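Local coordinates for protein C.Elegans p53 tumor suppressor-like transcription factor (Caenorhabditis elegans, PDB 1T4W) that binds the same DNA consensus sequence as p53 and activates transcription, regulating germline apoptosis after DNA damage, the piece described being its zinc-binding DNA-binding domain, at residues M4-L9 with V39-K44; V43-D48 with V129-D134; R59-K64 with P78-M83. One frame throughout, in Å; residues are numbered along the deposited sequence.

Contact 1 of 3, residues M4-L9 with V39-K44; sequences MEIDVL and VPIQVK
Glu5 and Asp7 pair with Lys44 and Gln42 as antiparallel hydrogen-bonded pairs, the two strand segments running at 159° with their axes 4.6 Å apart. Each pair exchanges two N-H...O bonds, and the Leu9 N to Pro40 O bond of 2.7 Å extends the pattern past the strand end, where Leu9 takes the N-cap position before helix 10-13.

On the face of Ile6 and Val43 the contacts are apolar. With CG1 anti to its backbone N (chi1 176°), Ile6 brings CG1 to 3.7 Å from Ile41 CG2, while Met4 SD lies 3.8 Å from Val43 CG1. Both Met4 and Ile6 also touch strand 166-177 of the second sheet, which places this face inside the beta sandwich.

The other face is polar. A water donates to Asp7 OD2 and, at 2.7 Å, to Gln42 O, the carbonyl that also accepts Asp7 N. Beyond the strand end, Leu9 CD1 packs against the Gln42 amide, 3.4 Å from CD.

The strands thus separate an apolar face from a largely polar one. Asp7 OD1 and Glu5 OE1 both form salt bridges with Lys29, so one ammonium probably offsets the repulsion between two neighbouring carboxylates on the edge strand.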
loop_
_atom_site.group_PDB
_atom_site.type_symbol
_atom_site.label_atom_id
_atom_site.label_comp_id
_atom_site.label_asym_id
_atom_site.label_seq_id
_atom_site.Cartn_x
_atom_site.Cartn_y
_atom_site.Cartn_z
ATOM N N MET A 4 0.617 -14.536 -2.650
ATOM C CA MET A 4 0.050 -13.252 -3.041
ATOM C C MET A 4 1.170 -12.242 -3.188
ATOM O O MET A 4 2.166 -12.289 -2.466
ATOM C CB MET A 4 -0.995 -12.746 -2.038
ATOM C CG MET A 4 -1.650 -11.405 -2.480
ATOM S SD MET A 4 -3.188 -10.961 -1.596
ATOM C CE MET A 4 -2.609 -10.964 -0.027
ATOM N N GLU A 5 1.023 -11.348 -4.156
ATOM C CA GLU A 5 2.026 -10.327 -4.403
ATOM C C GLU A 5 1.344 -9.016 -4.681
ATOM O O GLU A 5 0.245 -8.999 -5.240
ATOM C CB GLU A 5 2.866 -10.657 -5.641
ATOM C CG GLU A 5 3.748 -11.890 -5.539
ATOM C CD GLU A 5 4.902 -11.696 -4.584
ATOM O OE1 GLU A 5 5.508 -10.601 -4.589
ATOM O OE2 GLU A 5 5.212 -12.641 -3.835
ATOM N N ILE A 6 1.980 -7.921 -4.269
ATOM C CA ILE A 6 1.451 -6.613 -4.583
ATOM C C ILE A 6 2.568 -5.919 -5.380
ATOM O O ILE A 6 3.734 -6.034 -5.041
ATOM C CB ILE A 6 1.046 -5.808 -3.319
ATOM C CG1 ILE A 6 0.597 -4.413 -3.749
ATOM C CG2 ILE A 6 2.189 -5.781 -2.288
ATOM C CD1 ILE A 6 -0.104 -3.592 -2.680
ATOM N N ASP A 7 2.215 -5.248 -6.473
ATOM C CA ASP A 7 3.211 -4.568 -7.294
ATOM C C ASP A 7 2.589 -3.355 -7.957
ATOM O O ASP A 7 1.371 -3.224 -7.997
ATOM C CB ASP A 7 3.716 -5.490 -8.411
ATOM C CG ASP A 7 4.543 -6.634 -7.902
ATOM O OD1 ASP A 7 5.739 -6.418 -7.599
ATOM O OD2 ASP A 7 3.981 -7.751 -7.807
ATOM N N VAL A 8 3.410 -2.458 -8.485
ATOM C CA VAL A 8 2.823 -1.335 -9.210
ATOM C C VAL A 8 2.763 -1.843 -10.661
ATOM O O VAL A 8 3.433 -2.807 -11.001
ATOM C CB VAL A 8 3.701 -0.061 -9.154
ATOM C CG1 VAL A 8 3.878 0.397 -7.693
ATOM C CG2 VAL A 8 5.045 -0.337 -9.828
ATOM N N LEU A 9 1.941 -1.229 -11.500
ATOM C CA LEU A 9 1.869 -1.630 -12.902
ATOM C C LEU A 9 3.120 -1.045 -13.562
ATOM O O LEU A 9 3.128 0.110 -13.962
ATOM C CB LEU A 9 0.612 -1.056 -13.544
ATOM C CG LEU A 9 0.309 -1.429 -14.994
ATOM C CD1 LEU A 9 0.312 -2.954 -15.154
ATOM C CD2 LEU A 9 -1.049 -0.852 -15.382
ATOM N N VAL A 39 -1.248 6.059 -8.412
ATOM C CA VAL A 39 -0.260 4.998 -8.518
ATOM C C VAL A 39 -1.030 3.723 -8.886
ATOM O O VAL A 39 -1.899 3.276 -8.145
ATOM C CB VAL A 39 0.491 4.758 -7.195
ATOM C CG1 VAL A 39 1.537 3.676 -7.395
ATOM C CG2 VAL A 39 1.132 6.048 -6.698
ATOM N N PRO A 40 -0.709 3.129 -10.042
ATOM C CA PRO A 40 -1.358 1.905 -10.532
ATOM C C PRO A 40 -0.851 0.647 -9.819
ATOM O O PRO A 40 0.295 0.242 -9.981
ATOM C CB PRO A 40 -1.029 1.913 -12.030
ATOM C CG PRO A 40 0.352 2.544 -12.058
ATOM C CD PRO A 40 0.266 3.665 -11.022
ATOM N N ILE A 41 -1.718 0.050 -9.014
ATOM C CA ILE A 41 -1.374 -1.150 -8.252
ATOM C C ILE A 41 -2.044 -2.396 -8.843
ATOM O O ILE A 41 -3.167 -2.342 -9.370
ATOM C CB ILE A 41 -1.863 -1.063 -6.772
ATOM C CG1 ILE A 41 -1.265 0.163 -6.064
ATOM C CG2 ILE A 41 -1.539 -2.396 -6.021
ATOM C CD1 ILE A 41 0.274 0.134 -5.911
ATOM N N GLN A 42 -1.339 -3.511 -8.769
ATOM C CA GLN A 42 -1.913 -4.779 -9.210
ATOM C C GLN A 42 -1.654 -5.786 -8.102
ATOM O O GLN A 42 -0.503 -6.015 -7.744
ATOM C CB GLN A 42 -1.244 -5.288 -10.483
ATOM C CG GLN A 42 -1.411 -4.363 -11.673
ATOM C CD GLN A 42 -1.189 -5.089 -12.982
ATOM O OE1 GLN A 42 -0.178 -5.776 -13.162
ATOM N NE2 GLN A 42 -2.139 -4.949 -13.904
ATOM N N VAL A 43 -2.713 -6.357 -7.540
ATOM C CA VAL A 43 -2.550 -7.375 -6.499
ATOM C C VAL A 43 -2.890 -8.729 -7.147
ATOM O O VAL A 43 -3.947 -8.880 -7.745
ATOM C CB VAL A 43 -3.494 -7.125 -5.292
ATOM C CG1 VAL A 43 -3.335 -8.266 -4.248
ATOM C CG2 VAL A 43 -3.166 -5.753 -4.641
ATOM N N LYS A 44 -1.990 -9.702 -7.038
ATOM C CA LYS A 44 -2.233 -11.004 -7.647
ATOM C C LYS A 44 -2.064 -12.111 -6.621
ATOM O O LYS A 44 -1.313 -11.964 -5.649
ATOM C CB LYS A 44 -1.253 -11.234 -8.815
ATOM C CG LYS A 44 -1.456 -10.295 -10.015
ATOM C CD LYS A 44 -0.327 -10.481 -11.025
ATOM C CE LYS A 44 -0.563 -9.687 -12.320
ATOM N NZ LYS A 44 0.519 -9.950 -13.334
HETATM O O HOH W 1 1.220 -7.861 -8.586
#

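Contact 2 of 3, residues V43-D48 with V129-D134; sequences VKWKLD and VQANFD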
loop_
_atom_site.group_PDB
_atom_site.type_symbol
_atom_site.label_atom_id
_atom_site.label_comp_id
_atom_site.label_asym_id
_atom_site.label_seq_id
_atom_site.Cartn_x
_atom_site.Cartn_y
_atom_site.Cartn_z
ATOM N N VAL A 43 -2.713 -6.357 -7.540
ATOM C CA VAL A 43 -2.550 -7.375 -6.499
ATOM C C VAL A 43 -2.890 -8.729 -7.147
ATOM O O VAL A 43 -3.947 -8.880 -7.745
ATOM C CB VAL A 43 -3.494 -7.125 -5.292
ATOM C CG1 VAL A 43 -3.335 -8.266 -4.248
ATOM C CG2 VAL A 43 -3.166 -5.753 -4.641
ATOM N N LYS A 44 -1.990 -9.702 -7.038
ATOM C CA LYS A 44 -2.233 -11.004 -7.647
ATOM C C LYS A 44 -2.064 -12.111 -6.621
ATOM O O LYS A 44 -1.313 -11.964 -5.649
ATOM C CB LYS A 44 -1.253 -11.234 -8.815
ATOM C CG LYS A 44 -1.456 -10.295 -10.015
ATOM C CD LYS A 44 -0.327 -10.481 -11.025
ATOM C CE LYS A 44 -0.563 -9.687 -12.320
ATOM N NZ LYS A 44 0.519 -9.950 -13.334
ATOM N N TRP A 45 -2.770 -13.217 -6.822
ATOM C CA TRP A 45 -2.636 -14.339 -5.907
ATOM C C TRP A 45 -3.016 -15.670 -6.540
ATOM O O TRP A 45 -3.661 -15.715 -7.584
ATOM C CB TRP A 45 -3.484 -14.123 -4.637
ATOM C CG TRP A 45 -4.967 -13.922 -4.872
ATOM C CD1 TRP A 45 -5.934 -14.894 -4.937
ATOM C CD2 TRP A 45 -5.635 -12.678 -5.134
ATOM N NE1 TRP A 45 -7.157 -14.334 -5.227
ATOM C CE2 TRP A 45 -7.004 -12.977 -5.358
ATOM C CE3 TRP A 45 -5.206 -11.342 -5.207
ATOM C CZ2 TRP A 45 -7.952 -11.988 -5.648
ATOM C CZ3 TRP A 45 -6.144 -10.352 -5.497
ATOM C CH2 TRP A 45 -7.510 -10.682 -5.716
ATOM N N LYS A 46 -2.573 -16.745 -5.896
ATOM C CA LYS A 46 -2.905 -18.098 -6.293
ATOM C C LYS A 46 -3.441 -18.765 -5.020
ATOM O O LYS A 46 -2.816 -18.707 -3.957
ATOM C CB LYS A 46 -1.694 -18.867 -6.792
ATOM C CG LYS A 46 -2.087 -20.251 -7.289
ATOM C CD LYS A 46 -1.175 -21.309 -6.711
ATOM C CE LYS A 46 -1.758 -22.706 -6.895
ATOM N NZ LYS A 46 -0.861 -23.742 -6.305
ATOM N N LEU A 47 -4.609 -19.378 -5.133
ATOM C CA LEU A 47 -5.237 -20.020 -3.989
ATOM C C LEU A 47 -5.099 -21.524 -3.964
ATOM O O LEU A 47 -4.863 -22.162 -4.984
ATOM C CB LEU A 47 -6.717 -19.670 -3.947
ATOM C CG LEU A 47 -7.011 -18.217 -3.585
ATOM C CD1 LEU A 47 -8.503 -17.955 -3.695
ATOM C CD2 LEU A 47 -6.502 -17.942 -2.182
ATOM N N ASP A 48 -5.250 -22.085 -2.774
ATOM C CA ASP A 48 -5.170 -23.518 -2.611
ATOM C C ASP A 48 -6.518 -24.135 -2.946
ATOM O O ASP A 48 -7.422 -23.475 -3.470
ATOM C CB ASP A 48 -4.757 -23.874 -1.180
ATOM C CG ASP A 48 -5.485 -23.048 -0.138
ATOM O OD1 ASP A 48 -5.194 -21.835 -0.019
ATOM O OD2 ASP A 48 -6.355 -23.608 0.557
ATOM N N VAL A 129 -8.627 -13.644 -9.111
ATOM C CA VAL A 129 -7.233 -13.917 -8.750
ATOM C C VAL A 129 -6.359 -12.667 -8.905
ATOM O O VAL A 129 -5.134 -12.732 -8.821
ATOM C CB VAL A 129 -6.637 -15.051 -9.615
ATOM C CG1 VAL A 129 -7.374 -16.378 -9.341
ATOM C CG2 VAL A 129 -6.759 -14.679 -11.105
ATOM N N GLN A 130 -6.991 -11.525 -9.142
ATOM C CA GLN A 130 -6.228 -10.291 -9.289
ATOM C C GLN A 130 -7.089 -9.108 -8.936
ATOM O O GLN A 130 -8.312 -9.161 -9.021
ATOM C CB GLN A 130 -5.717 -10.128 -10.735
ATOM C CG GLN A 130 -4.734 -8.953 -10.941
ATOM C CD GLN A 130 -4.000 -9.027 -12.281
ATOM O OE1 GLN A 130 -3.640 -10.106 -12.722
ATOM N NE2 GLN A 130 -3.761 -7.879 -12.915
ATOM N N ALA A 131 -6.458 -8.035 -8.491
ATOM C CA ALA A 131 -7.222 -6.844 -8.206
ATOM C C ALA A 131 -6.380 -5.693 -8.705
ATOM O O ALA A 131 -5.206 -5.575 -8.346
ATOM C CB ALA A 131 -7.482 -6.697 -6.710
ATOM N N ASN A 132 -6.991 -4.856 -9.529
ATOM C CA ASN A 132 -6.343 -3.675 -10.077
ATOM C C ASN A 132 -7.031 -2.420 -9.576
ATOM O O ASN A 132 -8.260 -2.380 -9.420
ATOM C CB ASN A 132 -6.406 -3.697 -11.605
ATOM C CG ASN A 132 -5.689 -4.890 -12.188
ATOM O OD1 ASN A 132 -4.610 -5.254 -11.735
ATOM N ND2 ASN A 132 -6.281 -5.501 -13.205
ATOM N N PHE A 133 -6.235 -1.397 -9.301
ATOM C CA PHE A 133 -6.772 -0.114 -8.855
ATOM C C PHE A 133 -5.633 0.877 -8.701
ATOM O O PHE A 133 -4.457 0.496 -8.641
ATOM C CB PHE A 133 -7.506 -0.259 -7.504
ATOM C CG PHE A 133 -6.650 -0.847 -6.400
ATOM C CD1 PHE A 133 -5.841 -0.029 -5.602
ATOM C CD2 PHE A 133 -6.614 -2.221 -6.193
ATOM C CE1 PHE A 133 -4.999 -0.575 -4.610
ATOM C CE2 PHE A 133 -5.773 -2.785 -5.202
ATOM C CZ PHE A 133 -4.961 -1.950 -4.409
ATOM N N ASP A 134 -5.984 2.152 -8.660
ATOM C CA ASP A 134 -4.976 3.157 -8.413
ATOM C C ASP A 134 -5.099 3.552 -6.970
ATOM O O ASP A 134 -6.198 3.555 -6.418
ATOM C CB ASP A 134 -5.200 4.412 -9.228
ATOM C CG ASP A 134 -4.967 4.191 -10.687
ATOM O OD1 ASP A 134 -3.998 3.479 -11.017
ATOM O OD2 ASP A 134 -5.750 4.735 -11.485
#
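The Trp45 indole lies over the backbone of Val129 and Gln130: on one face, Val129 C sits 3.5 Å above the plane over the ring centre, and Gln130 N stands at the same height but offset toward the rim. Val129 CA makes a CH-pi contact with the five-membered ring, 3.8 Å from its centroid and 27° off the normal. Farther along the six-membered ring, Trp45 CZ3 and CH2 reach the methyl of Ala131. A chi1 of 58° sets CG between the backbone N and carbonyl carbon, and the ring lies across the neighbouring strand. The indole NE1 makes a weak hydrogen bond to Ala128 O. The Phe133 ring meets Val43 obliquely, through CE2 and CG2.

The strands themselves run antiparallel at 178°. Val43 and Ala131 form a hydrogen-bonded pair, with a nearly straight Val43 N to Ala131 O bond, and Trp45 N donates to Val129 O. Lys44 and Gln130 lie side by side on the opposite face and point the same way, Lys44 CE passing 3.1 Å from Gln130 OE1. Gln130 NE2 donates in its amide plane to a lone pair of Asn132 OD1, at 3.0 Å, which fixes the rotation of the Gln130 amide.

The pairing joins the two central strands of the four-stranded antiparallel sheet. Strand 3-8 flanks 39-46, with Met4 touching Trp45, and strand 101-104 flanks 130-137. Val43 and Ala131 pack on Leu58, and Phe133 on Ile60, both of strand 57-65 across the sandwich.

Contact 3 of 3, residues R59-K64 with P78-M83; sequences RIRFVK and PRSDVM
Arg61 NH1 and Asp81 OD1 form a 2.6 Å salt bridge that ties strand 57-65 of the p53-like beta sandwich to the loop leading to zinc ligands Cys85 and His88. The carboxylate oxygen lies near the guanidinium plane and is met on its syn side but well out of the carboxylate plane, the two planes standing 67° apart. A single backbone bridge, Val63 with Asp81, is flanked by Val82 N to Phe62 O and Lys64 N to Ser80 O, the latter 3.0 Å long. Lys64 NZ donates to Asp81 O from above the carbonyl plane. Beside these polar links, Val82 CG2 packs 3.7 Å from Phe62 CD2, and the Val82 side chain is about 9 Å from the zinc ion.

The second shell holds the ion pair in place: Arg61 NH2 donates to Ile75 O and Asn77 O, and Asp81 OD2 accepts from Ser118 N. Separately, Ser80 OG is hydrogen-bonded to Ala74 O. One water accepts from Arg61 NE and Phe62 N and lies within donating distance of Asp81 OD1. The arginine chain bends at chi3 (68°), which sets NE, and Val63 CG1 lies 3.5 Å above the Arg61 guanidinium plane, over its centre.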
loop_
_atom_site.group_PDB
_atom_site.type_symbol
_atom_site.label_atom_id
_atom_site.label_comp_id
_atom_site.label_asym_id
_atom_site.label_seq_id
_atom_site.Cartn_x
_atom_site.Cartn_y
_atom_site.Cartn_z
ATOM N N ARG A 59 -8.468 -6.449 1.807
ATOM C CA ARG A 59 -8.359 -5.263 2.644
ATOM C C ARG A 59 -7.053 -4.551 2.301
ATOM O O ARG A 59 -6.016 -5.191 2.100
ATOM C CB ARG A 59 -8.391 -5.640 4.134
ATOM C CG ARG A 59 -9.793 -5.924 4.671
ATOM C CD ARG A 59 -9.774 -6.330 6.173
ATOM N NE ARG A 59 -9.105 -7.616 6.414
ATOM C CZ ARG A 59 -7.934 -7.760 7.035
ATOM N NH1 ARG A 59 -7.274 -6.696 7.478
ATOM N NH2 ARG A 59 -7.438 -8.972 7.261
ATOM N N ILE A 60 -7.114 -3.227 2.235
ATOM C CA ILE A 60 -5.954 -2.403 1.902
ATOM C C ILE A 60 -5.718 -1.401 3.040
ATOM O O ILE A 60 -6.614 -0.646 3.399
ATOM C CB ILE A 60 -6.195 -1.609 0.603
ATOM C CG1 ILE A 60 -6.539 -2.571 -0.539
ATOM C CG2 ILE A 60 -4.943 -0.783 0.262
ATOM C CD1 ILE A 60 -7.271 -1.902 -1.690
ATOM N N ARG A 61 -4.512 -1.410 3.592
ATOM C CA ARG A 61 -4.143 -0.523 4.687
ATOM C C ARG A 61 -2.855 0.225 4.379
ATOM O O ARG A 61 -2.042 -0.202 3.553
ATOM C CB ARG A 61 -3.923 -1.320 5.978
ATOM C CG ARG A 61 -5.182 -1.966 6.602
ATOM C CD ARG A 61 -4.853 -2.373 8.069
ATOM N NE ARG A 61 -4.654 -1.184 8.891
ATOM C CZ ARG A 61 -4.069 -1.165 10.082
ATOM N NH1 ARG A 61 -3.955 -0.013 10.733
ATOM N NH2 ARG A 61 -3.583 -2.285 10.618
ATOM N N PHE A 62 -2.672 1.347 5.059
ATOM C CA PHE A 62 -1.467 2.125 4.888
ATOM C C PHE A 62 -1.051 2.493 6.310
ATOM O O PHE A 62 -1.654 3.356 6.973
ATOM C CB PHE A 62 -1.718 3.345 4.000
ATOM C CG PHE A 62 -0.451 4.065 3.599
ATOM C CD1 PHE A 62 0.564 3.378 2.917
ATOM C CD2 PHE A 62 -0.270 5.420 3.906
ATOM C CE1 PHE A 62 1.745 4.018 2.541
ATOM C CE2 PHE A 62 0.909 6.088 3.538
ATOM C CZ PHE A 62 1.924 5.388 2.850
ATOM N N VAL A 63 -0.011 1.803 6.767
ATOM C CA VAL A 63 0.484 1.930 8.132
ATOM C C VAL A 63 1.948 2.341 8.263
ATOM O O VAL A 63 2.695 2.397 7.274
ATOM C CB VAL A 63 0.312 0.574 8.873
ATOM C CG1 VAL A 63 -1.097 0.038 8.632
ATOM C CG2 VAL A 63 1.363 -0.454 8.389
ATOM N N LYS A 64 2.353 2.624 9.497
ATOM C CA LYS A 64 3.736 2.995 9.779
ATOM C C LYS A 64 4.305 2.033 10.806
ATOM O O LYS A 64 3.570 1.469 11.611
ATOM C CB LYS A 64 3.832 4.439 10.298
ATOM C CG LYS A 64 3.215 4.688 11.657
ATOM C CD LYS A 64 3.181 6.187 11.941
ATOM C CE LYS A 64 2.534 6.508 13.277
ATOM N NZ LYS A 64 1.143 5.995 13.372
ATOM N N PRO A 78 -4.626 -2.251 14.647
ATOM C CA PRO A 78 -5.556 -1.195 14.235
ATOM C C PRO A 78 -5.137 0.231 14.570
ATOM O O PRO A 78 -5.725 1.185 14.064
ATOM C CB PRO A 78 -6.865 -1.601 14.910
ATOM C CG PRO A 78 -6.414 -2.300 16.141
ATOM C CD PRO A 78 -5.227 -3.123 15.670
ATOM N N ARG A 79 -4.104 0.380 15.392
ATOM C CA ARG A 79 -3.654 1.715 15.780
ATOM C C ARG A 79 -2.436 2.217 15.005
ATOM O O ARG A 79 -1.898 3.272 15.323
ATOM C CB ARG A 79 -3.320 1.729 17.282
ATOM C CG ARG A 79 -4.533 1.562 18.217
ATOM C CD ARG A 79 -4.076 1.182 19.629
ATOM N NE ARG A 79 -3.211 -0.004 19.621
ATOM C CZ ARG A 79 -3.625 -1.246 19.361
ATOM N NH1 ARG A 79 -4.905 -1.488 19.091
ATOM N NH2 ARG A 79 -2.755 -2.250 19.351
ATOM N N SER A 80 -2.001 1.497 13.980
ATOM C CA SER A 80 -0.790 1.927 13.276
ATOM C C SER A 80 -0.962 2.766 12.013
ATOM O O SER A 80 -0.004 2.955 11.268
ATOM C CB SER A 80 0.056 0.699 12.936
ATOM O OG SER A 80 -0.623 -0.073 11.962
ATOM N N ASP A 81 -2.159 3.271 11.748
ATOM C CA ASP A 81 -2.330 4.059 10.529
ATOM C C ASP A 81 -1.379 5.228 10.382
ATOM O O ASP A 81 -0.971 5.837 11.377
ATOM C CB ASP A 81 -3.740 4.635 10.437
ATOM C CG ASP A 81 -4.783 3.580 10.241
ATOM O OD1 ASP A 81 -4.414 2.440 9.893
ATOM O OD2 ASP A 81 -5.968 3.893 10.430
ATOM N N VAL A 82 -1.032 5.546 9.134
ATOM C CA VAL A 82 -0.225 6.732 8.871
ATOM C C VAL A 82 -1.320 7.792 8.982
ATOM O O VAL A 82 -2.390 7.634 8.379
ATOM C CB VAL A 82 0.335 6.762 7.450
ATOM C CG1 VAL A 82 1.085 8.069 7.225
ATOM C CG2 VAL A 82 1.248 5.579 7.238
ATOM N N MET A 83 -1.070 8.845 9.757
ATOM C CA MET A 83 -2.078 9.880 9.993
ATOM C C MET A 83 -1.906 11.106 9.123
ATOM O O MET A 83 -0.823 11.678 9.037
ATOM C CB MET A 83 -2.047 10.312 11.460
ATOM C CG MET A 83 -2.189 9.170 12.458
ATOM S SD MET A 83 -3.696 8.198 12.198
ATOM C CE MET A 83 -4.981 9.363 12.652
HETATM O O HOH W 2 -4.449 1.560 7.288
HETATM O O HOH W 3 -3.125 5.573 6.676
#

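How the contacts relate
From the N terminus, strand 3-8 meets strand 39-46 in contact 1, closing a loop that includes the strands 19-23 and 29-33. Strand 39-46 then gives its other edge to strand 130-137 in contact 2; the two contacts share Val43 and Lys44, and their centres are 8 Å apart. Contact 2 spans a long excursion, and within it lies the whole of contact 3, a short closure between 59-64 and 78-83. Contacts 1 and 3 follow in series without touching. Contacts 1 and 2 build three adjacent strands of one sheet, whereas contact 3 joins the other sheet to the zinc-site loop; Phe133 CZ and Ile60 CD1, 3.6 Å apart, connect the sheets.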